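Local atomic coordinates of phosphatidylinositol-specific phospholipase C (PDB entry 2PLC), a protein that belongs to the phosphatidylinositol-specific phospholipase C family, whose X domain is assigned to the TIM-barrel group of folds. Residues Q44-M48 / M257-K262; K194-I198 / L233-V237. All coordinates share one frame; numbering follows the deposited sequence.

Contact 1 (Q44-M48 / M257-K262); sequences QTQTM and MDFPEK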
# COMPACT_ATOMS: atom_id res chain seq x y z
N GLN A 44 11.44 0.59 -13.09
CA GLN A 44 11.05 -0.64 -12.39
C GLN A 44 11.17 -0.58 -10.86
O GLN A 44 12.16 -0.09 -10.32
CB GLN A 44 11.85 -1.82 -12.93
CG GLN A 44 11.39 -3.16 -12.41
CD GLN A 44 12.32 -4.28 -12.80
OE1 GLN A 44 13.52 -4.06 -13.00
NE2 GLN A 44 11.79 -5.49 -12.89
N THR A 45 10.15 -1.11 -10.17
CA THR A 45 10.15 -1.15 -8.71
C THR A 45 9.81 -2.53 -8.14
O THR A 45 9.99 -2.77 -6.95
CB THR A 45 9.15 -0.16 -8.12
OG1 THR A 45 7.85 -0.46 -8.63
CG2 THR A 45 9.53 1.27 -8.49
N GLN A 46 9.31 -3.42 -9.00
CA GLN A 46 8.93 -4.77 -8.58
C GLN A 46 9.30 -5.84 -9.61
O GLN A 46 9.56 -5.55 -10.77
CB GLN A 46 7.42 -4.84 -8.33
CG GLN A 46 6.84 -3.76 -7.42
CD GLN A 46 7.33 -3.87 -5.99
OE1 GLN A 46 7.69 -4.95 -5.53
NE2 GLN A 46 7.36 -2.74 -5.28
N THR A 47 9.32 -7.10 -9.16
CA THR A 47 9.60 -8.23 -10.05
C THR A 47 8.40 -9.17 -10.02
O THR A 47 8.15 -9.88 -10.99
CB THR A 47 10.87 -9.00 -9.64
OG1 THR A 47 10.76 -9.43 -8.28
CG2 THR A 47 12.10 -8.13 -9.81
N MET A 48 7.69 -9.19 -8.90
CA MET A 48 6.50 -10.03 -8.73
C MET A 48 5.27 -9.34 -9.30
O MET A 48 5.15 -8.12 -9.22
CB MET A 48 6.24 -10.34 -7.25
CG MET A 48 7.20 -11.35 -6.63
SD MET A 48 6.82 -11.69 -4.88
CE MET A 48 7.20 -10.09 -4.14
N MET A 257 7.81 -1.08 0.42
CA MET A 257 9.07 -1.37 -0.26
C MET A 257 9.09 -1.56 -1.78
O MET A 257 8.05 -1.79 -2.43
CB MET A 257 9.67 -2.65 0.34
CG MET A 257 9.71 -2.69 1.85
SD MET A 257 9.93 -4.35 2.48
CE MET A 257 8.23 -4.95 2.47
N ASP A 258 10.30 -1.46 -2.32
CA ASP A 258 10.60 -1.71 -3.73
C ASP A 258 11.34 -3.04 -3.64
O ASP A 258 12.07 -3.27 -2.68
CB ASP A 258 11.58 -0.68 -4.29
CG ASP A 258 10.94 0.63 -4.64
OD1 ASP A 258 9.71 0.67 -4.89
OD2 ASP A 258 11.68 1.63 -4.70
N PHE A 259 11.11 -3.92 -4.61
CA PHE A 259 11.77 -5.22 -4.68
C PHE A 259 11.84 -6.01 -3.36
O PHE A 259 12.91 -6.45 -2.95
CB PHE A 259 13.18 -5.07 -5.25
CG PHE A 259 13.23 -4.47 -6.62
CD1 PHE A 259 12.94 -5.25 -7.73
CD2 PHE A 259 13.59 -3.15 -6.81
CE1 PHE A 259 13.02 -4.71 -9.02
CE2 PHE A 259 13.67 -2.60 -8.08
CZ PHE A 259 13.39 -3.39 -9.19
N PRO A 260 10.70 -6.20 -2.67
CA PRO A 260 10.77 -6.95 -1.42
C PRO A 260 10.97 -8.44 -1.66
O PRO A 260 10.41 -9.00 -2.61
CB PRO A 260 9.41 -6.69 -0.79
CG PRO A 260 8.51 -6.58 -2.00
CD PRO A 260 9.33 -5.71 -2.91
N GLU A 261 11.79 -9.07 -0.83
CA GLU A 261 12.03 -10.50 -0.93
C GLU A 261 11.03 -11.25 -0.05
O GLU A 261 10.52 -10.71 0.93
CB GLU A 261 13.45 -10.84 -0.50
CG GLU A 261 14.49 -10.27 -1.42
CD GLU A 261 15.88 -10.74 -1.09
OE1 GLU A 261 16.45 -10.26 -0.07
OE2 GLU A 261 16.41 -11.60 -1.83
N LYS A 262 10.72 -12.49 -0.44
CA LYS A 262 9.78 -13.35 0.28
C LYS A 262 10.12 -13.42 1.77
O LYS A 262 9.24 -13.42 2.62
CB LYS A 262 9.81 -14.76 -0.30
CG LYS A 262 9.54 -14.88 -1.79
CD LYS A 262 8.06 -15.03 -2.09
CE LYS A 262 7.84 -15.51 -3.52
NZ LYS A 262 8.37 -16.89 -3.74
O HOH W 1 10.35 -8.73 -5.30
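Phe-259 N gives its hydrogen to Thr-45 O at 2.8 Å, a short backbone bond that joins two loops lying over 200 residues apart in the chain. The same carbonyl oxygen sits 3.6 Å above the centre of the Phe-259 ring, so backbone and ring of one residue both close on Thr-45. With CG set anti to its own carbonyl carbon (chi1 -59°), the ring turns one face to the backbone of 44-48, with Gln-46 N nearer the rim; a flat aromatic suits a place against peptide groups. The carboxamide of Gln-44 stands nearly upright to it, the planes 80° apart, with CD at the ring edge; Thr-47 CG2 meets the edge too, 3.6 Å from Phe-259 CE1. Arg-227 makes a cation-pi contact with this ring.

Deeper in, Gln-46 bends at chi2 (-66°) and brings its amide back to the opposing loop. Its NE2 reaches Met-257 O at 3.1 Å, in the plane of both groups and on a lone pair, while its second hydrogen bond goes to His-25 O. A glutamine suits this buried place because one NH2 can serve two carbonyls; its OE1 lies 3.2 Å from Pro-260 CD. Asp-258 OD1 rests against Thr-45 CB but is bonded to His-25 ND1.

The outer end, with Thr-47 and Lys-262 exposed, is looser. Met-48 CE still packs 3.7 Å from Pro-260 O, but Met-48 SD comes no nearer than 4.2 Å to Lys-262 CE, and a water bridges Thr-47 OG1 and Pro-260 O. Loops that follow a barrel strand, here 253-257, and pack on neighbouring loops at its C-terminal end are characteristic of the TIM-barrel fold.

Contact 2 (K194-I198 / L233-V237); sequences KFKEI and LNNKV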
# COMPACT_ATOMS: atom_id res chain seq x y z
N LYS A 194 18.05 8.14 5.04
CA LYS A 194 16.81 7.44 4.74
C LYS A 194 16.53 6.36 5.78
O LYS A 194 15.38 6.16 6.20
CB LYS A 194 16.87 6.83 3.34
CG LYS A 194 15.61 6.10 2.90
CD LYS A 194 14.41 7.04 2.74
CE LYS A 194 13.19 6.26 2.23
NZ LYS A 194 11.98 7.12 2.01
N PHE A 195 17.58 5.67 6.22
CA PHE A 195 17.41 4.62 7.22
C PHE A 195 16.95 5.23 8.55
O PHE A 195 16.07 4.68 9.21
CB PHE A 195 18.71 3.83 7.40
CG PHE A 195 18.57 2.63 8.28
CD1 PHE A 195 17.62 1.66 7.99
CD2 PHE A 195 19.35 2.49 9.42
CE1 PHE A 195 17.45 0.55 8.83
CE2 PHE A 195 19.18 1.38 10.27
CZ PHE A 195 18.22 0.41 9.96
N LYS A 196 17.53 6.37 8.92
CA LYS A 196 17.16 7.05 10.15
C LYS A 196 15.68 7.40 10.15
O LYS A 196 14.97 7.12 11.12
CB LYS A 196 18.02 8.31 10.35
CG LYS A 196 19.28 8.07 11.19
CD LYS A 196 20.31 9.20 11.07
CE LYS A 196 19.74 10.57 11.44
NZ LYS A 196 19.38 10.71 12.89
N GLU A 197 15.21 7.96 9.03
CA GLU A 197 13.80 8.34 8.88
C GLU A 197 12.88 7.13 8.95
O GLU A 197 11.76 7.22 9.46
CB GLU A 197 13.59 9.07 7.57
CG GLU A 197 14.37 10.37 7.48
CD GLU A 197 14.28 11.01 6.12
OE1 GLU A 197 14.37 10.28 5.11
OE2 GLU A 197 14.12 12.25 6.05
N ILE A 198 13.34 6.00 8.43
CA ILE A 198 12.54 4.78 8.46
C ILE A 198 12.44 4.31 9.91
O ILE A 198 11.34 4.12 10.43
CB ILE A 198 13.15 3.67 7.56
CG1 ILE A 198 13.03 4.08 6.08
CG2 ILE A 198 12.42 2.34 7.78
CD1 ILE A 198 13.79 3.17 5.13
N LEU A 233 18.82 -1.01 1.64
CA LEU A 233 17.85 -0.83 2.71
C LEU A 233 16.97 -1.96 3.24
O LEU A 233 16.78 -2.06 4.45
CB LEU A 233 16.96 0.37 2.38
CG LEU A 233 17.69 1.71 2.40
CD1 LEU A 233 16.91 2.77 1.65
CD2 LEU A 233 17.93 2.12 3.84
N ASN A 234 16.39 -2.76 2.35
CA ASN A 234 15.49 -3.84 2.78
C ASN A 234 16.07 -4.75 3.86
O ASN A 234 15.38 -5.09 4.81
CB ASN A 234 15.01 -4.67 1.59
CG ASN A 234 14.08 -3.90 0.67
OD1 ASN A 234 13.70 -2.77 0.96
ND2 ASN A 234 13.71 -4.51 -0.44
N ASN A 235 17.34 -5.11 3.72
CA ASN A 235 18.00 -5.97 4.69
C ASN A 235 18.21 -5.28 6.03
O ASN A 235 18.02 -5.88 7.09
CB ASN A 235 19.35 -6.44 4.14
CG ASN A 235 19.38 -7.92 3.90
OD1 ASN A 235 20.01 -8.67 4.66
ND2 ASN A 235 18.68 -8.38 2.86
N LYS A 236 18.59 -4.00 5.98
CA LYS A 236 18.81 -3.22 7.18
C LYS A 236 17.50 -3.11 7.95
O LYS A 236 17.47 -3.28 9.17
CB LYS A 236 19.35 -1.84 6.84
CG LYS A 236 20.76 -1.87 6.29
CD LYS A 236 21.22 -0.49 5.80
CE LYS A 236 21.36 0.50 6.94
NZ LYS A 236 22.32 0.00 7.96
N VAL A 237 16.42 -2.85 7.22
CA VAL A 237 15.10 -2.73 7.82
C VAL A 237 14.63 -4.08 8.37
O VAL A 237 13.99 -4.15 9.41
CB VAL A 237 14.07 -2.18 6.81
CG1 VAL A 237 12.66 -2.20 7.40
CG2 VAL A 237 14.45 -0.75 6.42
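Two helices of the TIM-barrel-like fold, 191-207 and 226-246, lie side by side here and are connected through the parallel strand 212-216. Their short segments run in roughly the same direction, with axes 11.0 Å apart at closest approach and a crossing angle of -38°. Phe-195 carries the outer part of the contact. Its CG is anti to the backbone N (chi1 -173°), which sends the ring across to the segment 233-237, where Phe-195 CE1 comes within 3.6 Å of Lys-236 CB. The lysine chain then turns at chi3 and chi4 and lays its end over one ring face: CE is 3.8 Å from the centroid of the Phe-195 ring, a CH-pi contact 15° off the ring normal, and Lys-236 NZ follows as a cation-pi partner at 4.4 Å. A long, flexible lysine suits this partly exposed margin, since its methylenes can cover an aromatic surface while its charge stays near the protein boundary.

Further in, the contact is mostly aliphatic, though Phe-195 CE1 also lies 4.1 Å from Val-237 CG2. Leu-233 splits its two methyls between neighbouring residues of the other helix, CD1 touching Lys-194 CG at 3.8 Å and CD2 meeting Phe-195 CB at 4.0 Å. One turn on, the beta-branched pair Ile-198 and Val-237 join CG2 to CG2 at 3.9 Å, their side chains crossing at about a right angle, and both also touch Ile-217. Lys-194 offers just its carbon chain to this interface; its NZ turns away to the carbonyl oxygens of Asp-185 and His-216, which hydrogen-bond its amino end. The chemistry therefore implies an interface held by shape and dispersion, with the single electrostatic element, lysine over phenylalanine, placed at its outer margin.

How the contacts relate
Contact 2 is nested along the chain inside the long loop closed by contact 1, and the centres of the two lie about 15 Å apart. Asn-234 joins them directly: from the helix segment 233-237 its ND2 reaches Asp-258 O at 3.0 Å, probably a hydrogen bond, while its OD1 packs near Met-257 CB. Helix 226-246 thus serves both places, one side meeting helix 191-207 and another meeting the loop that follows strand 253-257. Contact 1, its centre about 13 Å from that of the chain, mixes two direct hydrogen bonds and a bridging water with packing round an aromatic ring; contact 2, about 18 Å out, is mainly apolar packing between two helices flanking the parallel strands.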